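Local coordinates for protein CDA peptide synthetase I (Streptomyces coelicolor, PDB 5DU9) that belongs to the condensation-domain family of peptide synthetases, a two-lobed fold with a small-molecule ligand bound between its lobes, at residues G35-I40 and L381-S386; Y152-H157 and A167-R172. The protein carries 1 engineered substitution. One frame throughout, in Å; residues are numbered along the deposited sequence.

Contact 1. Residues G35-I40 and L381-S386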
# COMPACT_ATOMS: atom_id res chain seq x y z
N GLY A 35 -7.58 -3.28 0.49
CA GLY A 35 -7.75 -4.31 -0.52
C GLY A 35 -7.04 -4.05 -1.83
O GLY A 35 -6.58 -2.95 -2.12
N SER A 36 -6.96 -5.12 -2.62
CA SER A 36 -6.43 -5.05 -3.97
C SER A 36 -7.13 -6.14 -4.76
O SER A 36 -7.92 -6.90 -4.20
CB SER A 36 -4.92 -5.25 -4.00
OG SER A 36 -4.58 -6.56 -3.58
N CYS A 37 -6.85 -6.22 -6.05
CA CYS A 37 -7.37 -7.32 -6.84
C CYS A 37 -6.42 -7.66 -7.98
O CYS A 37 -5.50 -6.91 -8.27
CB CYS A 37 -8.75 -6.97 -7.40
SG CYS A 37 -8.78 -5.62 -8.60
N LEU A 38 -6.64 -8.83 -8.58
CA LEU A 38 -5.95 -9.24 -9.79
C LEU A 38 -6.92 -9.24 -10.95
O LEU A 38 -7.97 -9.87 -10.88
CB LEU A 38 -5.34 -10.64 -9.65
CG LEU A 38 -4.21 -10.89 -8.64
CD1 LEU A 38 -3.82 -12.36 -8.71
CD2 LEU A 38 -3.01 -10.00 -8.91
N GLU A 39 -6.56 -8.54 -12.02
CA GLU A 39 -7.30 -8.63 -13.27
C GLU A 39 -6.70 -9.78 -14.07
O GLU A 39 -5.53 -9.72 -14.46
CB GLU A 39 -7.24 -7.31 -14.03
CG GLU A 39 -7.90 -6.17 -13.28
CD GLU A 39 -7.78 -4.84 -14.00
OE1 GLU A 39 -6.83 -4.67 -14.79
OE2 GLU A 39 -8.64 -3.96 -13.78
N ILE A 40 -7.50 -10.82 -14.30
CA ILE A 40 -7.01 -12.07 -14.86
C ILE A 40 -7.61 -12.28 -16.25
O ILE A 40 -8.82 -12.17 -16.43
CB ILE A 40 -7.33 -13.25 -13.92
CG1 ILE A 40 -6.63 -13.03 -12.57
CG2 ILE A 40 -6.88 -14.57 -14.53
CD1 ILE A 40 -7.26 -13.77 -11.41
N LEU A 381 -2.89 -9.32 -13.32
CA LEU A 381 -2.28 -8.02 -13.10
C LEU A 381 -2.90 -7.34 -11.88
O LEU A 381 -4.11 -7.17 -11.81
CB LEU A 381 -2.45 -7.13 -14.34
CG LEU A 381 -1.86 -7.67 -15.64
CD1 LEU A 381 -2.11 -6.70 -16.78
CD2 LEU A 381 -0.37 -7.96 -15.49
N MET A 382 -2.06 -6.97 -10.93
CA MET A 382 -2.54 -6.43 -9.67
C MET A 382 -2.98 -4.97 -9.82
O MET A 382 -2.34 -4.20 -10.53
CB MET A 382 -1.46 -6.54 -8.59
CG MET A 382 -1.89 -6.05 -7.21
SD MET A 382 -0.68 -6.47 -5.94
CE MET A 382 -1.21 -5.41 -4.60
N ARG A 383 -4.08 -4.62 -9.16
CA ARG A 383 -4.43 -3.21 -9.01
C ARG A 383 -4.97 -2.96 -7.61
O ARG A 383 -5.59 -3.82 -6.98
CB ARG A 383 -5.43 -2.76 -10.08
CG ARG A 383 -6.89 -3.13 -9.87
CD ARG A 383 -7.76 -2.31 -10.82
NE ARG A 383 -9.13 -2.81 -10.93
CZ ARG A 383 -10.19 -2.28 -10.32
NH1 ARG A 383 -10.07 -1.21 -9.54
NH2 ARG A 383 -11.39 -2.82 -10.50
N SER A 384 -4.69 -1.76 -7.13
CA SER A 384 -5.06 -1.36 -5.78
C SER A 384 -6.55 -1.05 -5.71
O SER A 384 -7.13 -0.51 -6.66
CB SER A 384 -4.23 -0.15 -5.35
OG SER A 384 -4.53 0.23 -4.02
N ILE A 385 -7.18 -1.40 -4.59
CA ILE A 385 -8.58 -1.05 -4.35
C ILE A 385 -8.65 0.03 -3.28
O ILE A 385 -9.34 1.04 -3.44
CB ILE A 385 -9.42 -2.28 -3.93
CG1 ILE A 385 -9.51 -3.29 -5.08
CG2 ILE A 385 -10.83 -1.86 -3.49
CD1 ILE A 385 -10.21 -2.78 -6.34
N SER A 386 -7.93 -0.19 -2.19
CA SER A 386 -7.80 0.80 -1.13
C SER A 386 -6.55 0.48 -0.31
O SER A 386 -6.45 -0.60 0.25
CB SER A 386 -9.04 0.83 -0.24
OG SER A 386 -8.90 1.82 0.76
O HOH W 1 -3.95 -1.62 -2.11

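Contact 2. Residues Y152-H157 and A167-R172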
# COMPACT_ATOMS: atom_id res chain seq x y z
N TYR A 152 -9.87 -11.37 -9.21
CA TYR A 152 -9.71 -11.91 -7.87
C TYR A 152 -9.57 -10.77 -6.88
O TYR A 152 -8.62 -10.00 -6.97
CB TYR A 152 -8.49 -12.83 -7.77
CG TYR A 152 -8.42 -13.58 -6.46
CD1 TYR A 152 -8.05 -12.94 -5.28
CD2 TYR A 152 -8.76 -14.93 -6.39
CE1 TYR A 152 -8.00 -13.62 -4.08
CE2 TYR A 152 -8.71 -15.61 -5.19
CZ TYR A 152 -8.33 -14.95 -4.04
OH TYR A 152 -8.29 -15.64 -2.85
N TYR A 153 -10.51 -10.68 -5.94
CA TYR A 153 -10.49 -9.64 -4.92
C TYR A 153 -9.93 -10.16 -3.61
O TYR A 153 -10.39 -11.17 -3.08
CB TYR A 153 -11.90 -9.09 -4.69
CG TYR A 153 -12.07 -8.28 -3.42
CD1 TYR A 153 -11.49 -7.03 -3.27
CD2 TYR A 153 -12.84 -8.76 -2.37
CE1 TYR A 153 -11.66 -6.28 -2.12
CE2 TYR A 153 -13.02 -8.02 -1.21
CZ TYR A 153 -12.43 -6.78 -1.09
OH TYR A 153 -12.62 -6.05 0.06
N LEU A 154 -8.94 -9.45 -3.09
CA LEU A 154 -8.36 -9.71 -1.78
C LEU A 154 -8.66 -8.54 -0.86
O LEU A 154 -8.06 -7.47 -0.98
CB LEU A 154 -6.85 -9.93 -1.89
CG LEU A 154 -6.08 -10.03 -0.56
CD1 LEU A 154 -6.53 -11.24 0.24
CD2 LEU A 154 -4.58 -10.08 -0.82
N GLY A 155 -9.61 -8.76 0.05
CA GLY A 155 -9.94 -7.77 1.06
C GLY A 155 -9.31 -8.22 2.36
O GLY A 155 -9.32 -9.40 2.68
N VAL A 156 -8.74 -7.27 3.10
CA VAL A 156 -8.08 -7.61 4.35
C VAL A 156 -8.33 -6.54 5.39
O VAL A 156 -8.79 -5.44 5.08
CB VAL A 156 -6.55 -7.76 4.18
CG1 VAL A 156 -6.23 -8.87 3.18
CG2 VAL A 156 -5.91 -6.44 3.74
N HIS A 157 -8.05 -6.89 6.64
CA HIS A 157 -7.83 -5.89 7.66
C HIS A 157 -6.37 -5.51 7.59
O HIS A 157 -5.51 -6.39 7.50
CB HIS A 157 -8.19 -6.40 9.05
CG HIS A 157 -8.36 -5.31 10.06
ND1 HIS A 157 -7.31 -4.52 10.48
CD2 HIS A 157 -9.46 -4.85 10.70
CE1 HIS A 157 -7.75 -3.64 11.36
NE2 HIS A 157 -9.06 -3.81 11.50
N ALA A 167 1.34 -9.08 -2.47
CA ALA A 167 2.11 -9.70 -3.55
C ALA A 167 2.58 -11.10 -3.15
O ALA A 167 2.54 -12.02 -3.95
CB ALA A 167 3.30 -8.83 -3.92
N LEU A 168 3.02 -11.25 -1.90
CA LEU A 168 3.46 -12.57 -1.42
C LEU A 168 2.30 -13.56 -1.49
O LEU A 168 2.48 -14.71 -1.89
CB LEU A 168 3.99 -12.49 0.01
CG LEU A 168 5.32 -11.78 0.23
CD1 LEU A 168 5.59 -11.64 1.72
CD2 LEU A 168 6.47 -12.52 -0.44
N PHE A 169 1.12 -13.10 -1.10
CA PHE A 169 -0.07 -13.93 -1.13
C PHE A 169 -0.42 -14.38 -2.55
O PHE A 169 -0.62 -15.57 -2.79
CB PHE A 169 -1.27 -13.19 -0.53
CG PHE A 169 -2.58 -13.86 -0.80
CD1 PHE A 169 -3.00 -14.92 -0.02
CD2 PHE A 169 -3.39 -13.45 -1.84
CE1 PHE A 169 -4.20 -15.56 -0.27
CE2 PHE A 169 -4.60 -14.08 -2.10
CZ PHE A 169 -5.00 -15.13 -1.31
N TYR A 170 -0.50 -13.43 -3.48
CA TYR A 170 -0.93 -13.73 -4.84
C TYR A 170 0.00 -14.74 -5.51
O TYR A 170 -0.45 -15.66 -6.18
CB TYR A 170 -1.00 -12.46 -5.68
CG TYR A 170 -2.16 -11.54 -5.41
CD1 TYR A 170 -3.46 -12.03 -5.27
CD2 TYR A 170 -1.97 -10.17 -5.31
CE1 TYR A 170 -4.52 -11.19 -5.04
CE2 TYR A 170 -3.02 -9.32 -5.08
CZ TYR A 170 -4.30 -9.83 -4.95
OH TYR A 170 -5.35 -8.97 -4.71
N GLU A 171 1.31 -14.54 -5.33
CA GLU A 171 2.29 -15.44 -5.93
C GLU A 171 2.14 -16.85 -5.40
O GLU A 171 2.21 -17.82 -6.15
CB GLU A 171 3.71 -14.93 -5.68
CG GLU A 171 4.08 -13.68 -6.47
CD GLU A 171 5.58 -13.53 -6.67
OE1 GLU A 171 6.35 -14.17 -5.94
OE2 GLU A 171 5.97 -12.74 -7.56
N ARG A 172 1.92 -16.98 -4.09
CA ARG A 172 1.76 -18.30 -3.48
C ARG A 172 0.47 -18.96 -3.95
O ARG A 172 0.45 -20.15 -4.25
CB ARG A 172 1.78 -18.19 -1.95
CG ARG A 172 1.47 -19.49 -1.22
CD ARG A 172 2.43 -20.60 -1.63
NE ARG A 172 2.17 -21.84 -0.89
CZ ARG A 172 2.70 -23.02 -1.21
NH1 ARG A 172 3.51 -23.14 -2.25
NH2 ARG A 172 2.40 -24.09 -0.49

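Contact 1. Residues G35-I40 and L381-S386
The carbonyl oxygen of Gly35 is gripped by two consecutive backbone amides of 381-386 and by a water. Ile385 N lies 3.0 Å from Gly35 O and Ser386 N 3.1 Å from the same Gly35 O. Both amides approach from one face of the carbonyl plane. Because Ile385 and Ser386 stand together opposite Gly35, and the register shifts by one there, this is a classic beta bulge. The water donates to Gly35 O at 2.9 Å and also to Ser384 OG, tying the carbonyl to the residue just before the bulge. Beyond it the strands pair regularly as antiparallel partners, with Cys37–Arg383 and Glu39–Leu381 as hydrogen-bonded pairs; Arg383 N to Cys37 O, at 2.8 Å, runs nearly along the C=O axis.

Cys37 and Arg383 point to the same face of the sheet, where their side chains touch. Cys37 SG sits between its backbone N and carbonyl carbon (chi1 66°) and meets Arg383 CG at 3.4 Å, while lying over one face of the guanidinium. The chain of Arg383, extended from CG to NE, brings Arg383 NE to 3.1 Å from Glu39 OE2, a salt bridge whose hydrogen bond is weak: the N-H...O angle is 129° and the carboxylate and guanidinium planes stand 62° apart. On the opposite face Leu38 CD2 touches Met382 CB at 3.8 Å, and Met382, extended to its tip, lays CE beside Ser36 OG. That hydroxyl is hydrogen-bonded to Tyr170 OH.

Strand 33-40 is central here, pairing with strand 149-157 along its other edge. Helix 163-182 covers the Ser36, Leu38 and Met382 face through Met166 and Tyr170, whereas helix 114-126 meets Arg383 and Ile385 with Gln119 and Met122, Arg383 NH1 being hydrogen-bonded to Gln119 OE1.

Contact 2. Residues Y152-H157 and A167-R172
Tyr152 and Leu154 meet Phe169 and Tyr170 in a buried, mainly apolar helix-on-sheet contact, where strand 149-157 of the larger sheet packs against helix 163-182. The short axes approach to 11.0 Å at 139° between their N-to-C directions, a separation bridged by side chains alone. Leu154 touches both helix rings. Its CD2 lies 3.7 Å from Phe169 CD2, and its CD1 stands over one face of the Phe169 ring, displaced toward the rim. Leu154 CB meets the hydroxyl end of Tyr170, 3.3 Å from Tyr170 OH.

Strand and helix are consecutive elements of the chain. The HHxxxDG signature of condensation domains links them, beginning at His157, the last residue of the strand, and ending where the helix starts. Its second histidine, His158, lines the ligand pocket. The contact joins the two elements that this motif connects in the chain.

Tyr152 completes the cluster. Its ring and that of Phe169 belong to side chains crossing at about a right angle, with Tyr152 OH at the edge of the phenylalanine ring, 3.7 Å from Phe169 CZ. Tyr152 CD1 likewise lies in the plane of the Tyr170 ring at its edge, 3.9 Å from Tyr170 CE1. Phe169 already starts toward the strand; in Tyr170, CG lies anti to the carbonyl carbon (chi1 -75°), and the ring still reaches Leu154. Both buried hydroxyls have outside partners, His140 ND1 for Tyr152 and Ser36 OG for Tyr170. Leu49 and Leu53 of helix 46-58 also pack on Tyr152, and Leu53 and Thr56 on Phe169.

In the fold
Contacts 1 and 2 share one sheet, in which strands 33-40 and 149-157 are neighbours, and their centres lie about 9 Å apart. Leu38 N is 2.8 Å from Tyr152 O, joining the strands by backbone, and Tyr170 OH is 2.8 Å from Ser36 OG, joining the helix of contact 2 to the strand of contact 1. Along the chain, contact 2 is nested within the loop that contact 1 closes. Neither contact touches the bound (2S)-2-amino-N-butyl-propanamide in its pocket: the Ser386 side chain is about 9 Å from it and that of Leu154 about 13 Å. The next residues after 381-386 and 152-157, Ser387 and His158, line its pocket.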